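Local coordinates for protein MgGH51 (Meripilus giganteus, PDB 6ZPV) that hydrolyses terminal non-reducing alpha-L-arabinofuranosidic bonds, releasing arabinose, probably from plant cell-wall polysaccharides, as a fungal GH51 alpha-L-arabinofuranosidase, at residues His27-Gln39 and Gly95-Asp107. Numbering follows the deposited sequence.
Sequences HSGDGGLYAELLQ and GFTNEGFWGIKVD
The loop 99-104 that follows strand 93-98 comes close to segment 27-39 at two places, with the CA atoms of L38 and G100 4.6 Å apart and those of G31 and F101 5.6 Å apart. The F101 ring lies between G31 and Q39: G31 CA sits 3.4 Å from the ring centroid over one face, Q39 CB 3.7 Å from it over the other, both CH-pi contacts. G31, with no side chain, lets the ring come this close. H27 has its ring fixed by ND1 donating to D30 O, and W102 turns an edge to the H27 face, planes at 64°. N98, its CG anti to the backbone N (chi1 -172°), pairs through its side-chain amide with both the N-H and the C=O of Q39: ND2 gives a nearly straight 2.8 Å bond to Q39 O in the carbonyl plane, while OD1 takes Q39 N and, from the opposite face, G100 N. Putting a leucine here would probably leave Q39 N and O without these mates and free the turn at G100 to shift. A water donates to L37 O and G103 O and accepts from F101 N, bridging the backbones, and L37 CD1 packs on I104 CG2. L38 packs on F176, F195 and L197 of the two beta-sheets. The N98 OD1 to G100 N bond makes an Asx turn, and the H27-F101-W102 aromatic cluster joins that beta region to the parallel eight-stranded barrel, which in GH51 enzymes carries the active site.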
loop_
_atom_site.group_PDB
_atom_site.type_symbol
_atom_site.label_atom_id
_atom_site.label_comp_id
_atom_site.label_asym_id
_atom_site.label_seq_id
_atom_site.Cartn_x
_atom_site.Cartn_y
_atom_site.Cartn_z
ATOM N N HIS A 27 9.079 1.522 1.902
ATOM C CA HIS A 27 8.575 1.513 3.285
ATOM C C HIS A 27 7.098 1.962 3.333
ATOM O O HIS A 27 6.662 2.637 4.244
ATOM C CB HIS A 27 9.472 2.341 4.198
ATOM C CG HIS A 27 10.692 1.591 4.604
ATOM N ND1 HIS A 27 10.675 0.609 5.560
ATOM C CD2 HIS A 27 11.933 1.583 4.085
ATOM C CE1 HIS A 27 11.868 0.073 5.653
ATOM N NE2 HIS A 27 12.653 0.678 4.766
ATOM N N SER A 28 6.333 1.417 2.406
ATOM C CA SER A 28 4.859 1.576 2.366
ATOM C C SER A 28 4.145 0.735 3.411
ATOM O O SER A 28 2.993 1.084 3.762
ATOM C CB SER A 28 4.315 1.219 1.024
ATOM O OG SER A 28 4.603 -0.141 0.757
ATOM N N GLY A 29 4.748 -0.353 3.865
ATOM C CA GLY A 29 4.145 -1.215 4.903
ATOM C C GLY A 29 4.826 -0.902 6.216
ATOM O O GLY A 29 4.393 -0.023 6.967
ATOM N N ASP A 30 5.940 -1.588 6.471
ATOM C CA ASP A 30 6.818 -1.204 7.571
ATOM C C ASP A 30 7.350 0.209 7.368
ATOM O O ASP A 30 8.043 0.430 6.336
ATOM C CB ASP A 30 7.956 -2.195 7.690
ATOM C CG ASP A 30 7.546 -3.541 8.210
ATOM O OD1 ASP A 30 6.812 -3.673 9.166
ATOM O OD2 ASP A 30 7.909 -4.518 7.597
ATOM N N GLY A 31 7.060 1.125 8.273
ATOM C CA GLY A 31 7.400 2.499 8.093
ATOM C C GLY A 31 6.348 3.384 7.439
ATOM O O GLY A 31 6.556 4.601 7.325
ATOM N N GLY A 32 5.241 2.760 7.040
ATOM C CA GLY A 32 4.216 3.446 6.241
ATOM C C GLY A 32 2.831 3.195 6.756
ATOM O O GLY A 32 2.419 3.689 7.824
ATOM N N LEU A 33 2.068 2.414 5.993
ATOM C CA LEU A 33 0.648 2.117 6.386
ATOM C C LEU A 33 0.589 1.389 7.736
ATOM O O LEU A 33 -0.367 1.593 8.482
ATOM C CB LEU A 33 -0.003 1.340 5.249
ATOM C CG LEU A 33 -1.463 0.957 5.466
ATOM C CD1 LEU A 33 -2.352 2.187 5.533
ATOM C CD2 LEU A 33 -1.906 0.073 4.307
ATOM N N TYR A 34 1.533 0.500 8.012
ATOM C CA TYR A 34 1.555 -0.206 9.304
ATOM C C TYR A 34 2.016 0.756 10.392
ATOM O O TYR A 34 3.047 1.390 10.235
ATOM C CB TYR A 34 2.446 -1.441 9.174
ATOM C CG TYR A 34 2.528 -2.330 10.393
ATOM C CD1 TYR A 34 1.392 -2.737 11.083
ATOM C CD2 TYR A 34 3.756 -2.803 10.814
ATOM C CE1 TYR A 34 1.501 -3.585 12.173
ATOM C CE2 TYR A 34 3.846 -3.663 11.908
ATOM C CZ TYR A 34 2.727 -4.042 12.610
ATOM O OH TYR A 34 2.876 -4.910 13.685
ATOM N N ALA A 35 1.269 0.863 11.499
ATOM C CA ALA A 35 1.500 2.015 12.425
ATOM C C ALA A 35 2.715 1.881 13.337
ATOM O O ALA A 35 3.043 2.862 14.010
ATOM C CB ALA A 35 0.254 2.227 13.263
ATOM N N GLU A 36 3.364 0.720 13.400
ATOM C CA GLU A 36 4.532 0.548 14.261
ATOM C C GLU A 36 5.537 1.657 14.039
ATOM O O GLU A 36 5.917 1.975 12.867
ATOM C CB GLU A 36 5.180 -0.808 13.954
ATOM C CG GLU A 36 6.534 -1.019 14.587
ATOM C CD GLU A 36 6.489 -1.105 16.122
ATOM O OE1 GLU A 36 5.794 -2.050 16.611
ATOM O OE2 GLU A 36 7.083 -0.252 16.795
ATOM N N LEU A 37 6.103 2.210 15.097
ATOM C CA LEU A 37 7.027 3.347 15.021
ATOM C C LEU A 37 8.487 2.963 15.150
ATOM O O LEU A 37 9.350 3.809 14.792
ATOM C CB LEU A 37 6.660 4.335 16.161
ATOM C CG LEU A 37 5.289 4.944 16.007
ATOM C CD1 LEU A 37 4.866 5.714 17.243
ATOM C CD2 LEU A 37 5.212 5.819 14.771
ATOM N N LEU A 38 8.805 1.796 15.675
ATOM C CA LEU A 38 10.185 1.388 15.865
ATOM C C LEU A 38 10.693 0.625 14.638
ATOM O O LEU A 38 10.030 -0.319 14.202
ATOM C CB LEU A 38 10.383 0.533 17.110
ATOM C CG LEU A 38 9.780 1.097 18.387
ATOM C CD1 LEU A 38 10.085 0.202 19.558
ATOM C CD2 LEU A 38 10.254 2.505 18.670
ATOM N N GLN A 39 11.827 1.003 14.107
ATOM C CA GLN A 39 12.454 0.330 12.961
ATOM C C GLN A 39 13.324 -0.812 13.509
ATOM O O GLN A 39 13.963 -0.672 14.533
ATOM C CB GLN A 39 13.202 1.316 12.089
ATOM C CG GLN A 39 13.886 0.687 10.917
ATOM C CD GLN A 39 14.485 1.651 9.924
ATOM O OE1 GLN A 39 14.688 2.901 10.214
ATOM N NE2 GLN A 39 14.855 1.150 8.801
ATOM N N GLY A 95 21.146 3.400 28.612
ATOM C CA GLY A 95 20.157 2.669 27.864
ATOM C C GLY A 95 20.384 2.821 26.407
ATOM O O GLY A 95 21.531 2.763 25.952
ATOM N N PHE A 96 19.286 2.974 25.648
ATOM C CA PHE A 96 19.412 2.988 24.183
ATOM C C PHE A 96 18.162 3.669 23.600
ATOM O O PHE A 96 17.123 3.755 24.244
ATOM C CB PHE A 96 19.625 1.572 23.642
ATOM C CG PHE A 96 18.689 0.562 24.231
ATOM C CD1 PHE A 96 17.446 0.292 23.670
ATOM C CD2 PHE A 96 19.073 -0.196 25.353
ATOM C CE1 PHE A 96 16.616 -0.638 24.241
ATOM C CE2 PHE A 96 18.220 -1.108 25.924
ATOM C CZ PHE A 96 16.994 -1.330 25.360
ATOM N N THR A 97 18.314 4.129 22.368
ATOM C CA THR A 97 17.263 4.739 21.562
ATOM C C THR A 97 16.995 3.940 20.285
ATOM O O THR A 97 17.886 3.251 19.791
ATOM C CB THR A 97 17.550 6.210 21.236
ATOM O OG1 THR A 97 18.747 6.270 20.465
ATOM C CG2 THR A 97 17.645 7.087 22.454
ATOM N N ASN A 98 15.786 4.148 19.783
ATOM C CA ASN A 98 15.424 3.740 18.419
ATOM C C ASN A 98 14.996 5.017 17.686
ATOM O O ASN A 98 14.093 5.727 18.180
ATOM C CB ASN A 98 14.276 2.714 18.404
ATOM C CG ASN A 98 14.014 2.124 17.031
ATOM O OD1 ASN A 98 13.388 2.798 16.188
ATOM N ND2 ASN A 98 14.458 0.897 16.823
ATOM N N GLU A 99 15.595 5.282 16.530
ATOM C CA GLU A 99 15.356 6.523 15.789
ATOM C C GLU A 99 14.077 6.451 14.964
ATOM O O GLU A 99 13.777 7.434 14.243
ATOM C CB GLU A 99 16.564 6.817 14.888
ATOM C CG GLU A 99 16.732 5.830 13.735
ATOM C CD GLU A 99 17.934 6.085 12.859
ATOM O OE1 GLU A 99 17.730 6.512 11.700
ATOM O OE2 GLU A 99 19.084 5.944 13.307
ATOM N N GLY A 100 13.349 5.343 14.970
ATOM C CA GLY A 100 12.149 5.211 14.151
ATOM C C GLY A 100 12.524 5.003 12.693
ATOM O O GLY A 100 13.665 4.650 12.336
ATOM N N PHE A 101 11.504 5.207 11.829
ATOM C CA PHE A 101 11.697 5.238 10.366
ATOM C C PHE A 101 11.979 6.686 10.000
ATOM O O PHE A 101 11.078 7.479 9.646
ATOM C CB PHE A 101 10.451 4.674 9.681
ATOM C CG PHE A 101 10.226 3.203 9.979
ATOM C CD1 PHE A 101 10.817 2.236 9.196
ATOM C CD2 PHE A 101 9.414 2.825 11.024
ATOM C CE1 PHE A 101 10.588 0.891 9.444
ATOM C CE2 PHE A 101 9.185 1.484 11.294
ATOM C CZ PHE A 101 9.767 0.523 10.490
ATOM N N TRP A 102 13.233 7.091 10.241
ATOM C CA TRP A 102 13.653 8.480 9.937
ATOM C C TRP A 102 12.822 9.509 10.745
ATOM O O TRP A 102 12.490 10.589 10.264
ATOM C CB TRP A 102 13.663 8.758 8.416
ATOM C CG TRP A 102 14.561 7.789 7.740
ATOM C CD1 TRP A 102 15.889 7.872 7.578
ATOM C CD2 TRP A 102 14.184 6.493 7.247
ATOM N NE1 TRP A 102 16.385 6.728 7.003
ATOM C CE2 TRP A 102 15.352 5.869 6.816
ATOM C CE3 TRP A 102 12.966 5.808 7.088
ATOM C CZ2 TRP A 102 15.365 4.542 6.371
ATOM C CZ3 TRP A 102 12.965 4.518 6.636
ATOM C CH2 TRP A 102 14.165 3.884 6.303
ATOM N N GLY A 103 12.566 9.173 12.023
ATOM C CA GLY A 103 11.854 10.060 12.930
ATOM C C GLY A 103 10.681 9.418 13.584
ATOM O O GLY A 103 10.237 8.291 13.181
ATOM N N ILE A 104 10.082 10.104 14.548
ATOM C CA ILE A 104 8.866 9.704 15.254
ATOM C C ILE A 104 8.088 10.960 15.522
ATOM O O ILE A 104 8.620 11.857 16.174
ATOM C CB ILE A 104 9.123 8.899 16.539
ATOM C CG1 ILE A 104 10.020 7.688 16.318
ATOM C CG2 ILE A 104 7.804 8.580 17.212
ATOM C CD1 ILE A 104 10.354 6.886 17.579
ATOM N N LYS A 105 6.850 11.004 15.106
ATOM C CA LYS A 105 5.957 12.114 15.429
ATOM C C LYS A 105 5.461 11.982 16.860
ATOM O O LYS A 105 4.866 10.936 17.206
ATOM C CB LYS A 105 4.784 12.180 14.468
ATOM C CG LYS A 105 3.746 13.205 14.803
ATOM C CD LYS A 105 2.694 13.325 13.694
ATOM C CE LYS A 105 1.451 14.050 14.091
ATOM N NZ LYS A 105 0.557 14.183 12.907
ATOM N N VAL A 106 5.691 13.021 17.650
ATOM C CA VAL A 106 5.313 13.100 19.072
ATOM C C VAL A 106 4.234 14.150 19.227
ATOM O O VAL A 106 4.539 15.349 19.058
ATOM C CB VAL A 106 6.516 13.390 19.980
ATOM C CG1 VAL A 106 6.112 13.453 21.444
ATOM C CG2 VAL A 106 7.597 12.297 19.752
ATOM N N ASP A 107 3.004 13.706 19.450
ATOM C CA ASP A 107 1.790 14.568 19.479
ATOM C C ASP A 107 1.112 14.429 20.839
ATOM O O ASP A 107 0.791 13.308 21.263
ATOM C CB ASP A 107 0.880 14.145 18.318
ATOM C CG ASP A 107 -0.314 15.067 18.137
ATOM O OD1 ASP A 107 -1.031 15.315 19.085
ATOM O OD2 ASP A 107 -0.484 15.504 16.997
HETATM O O HOH W 1 8.954 5.888 13.078
#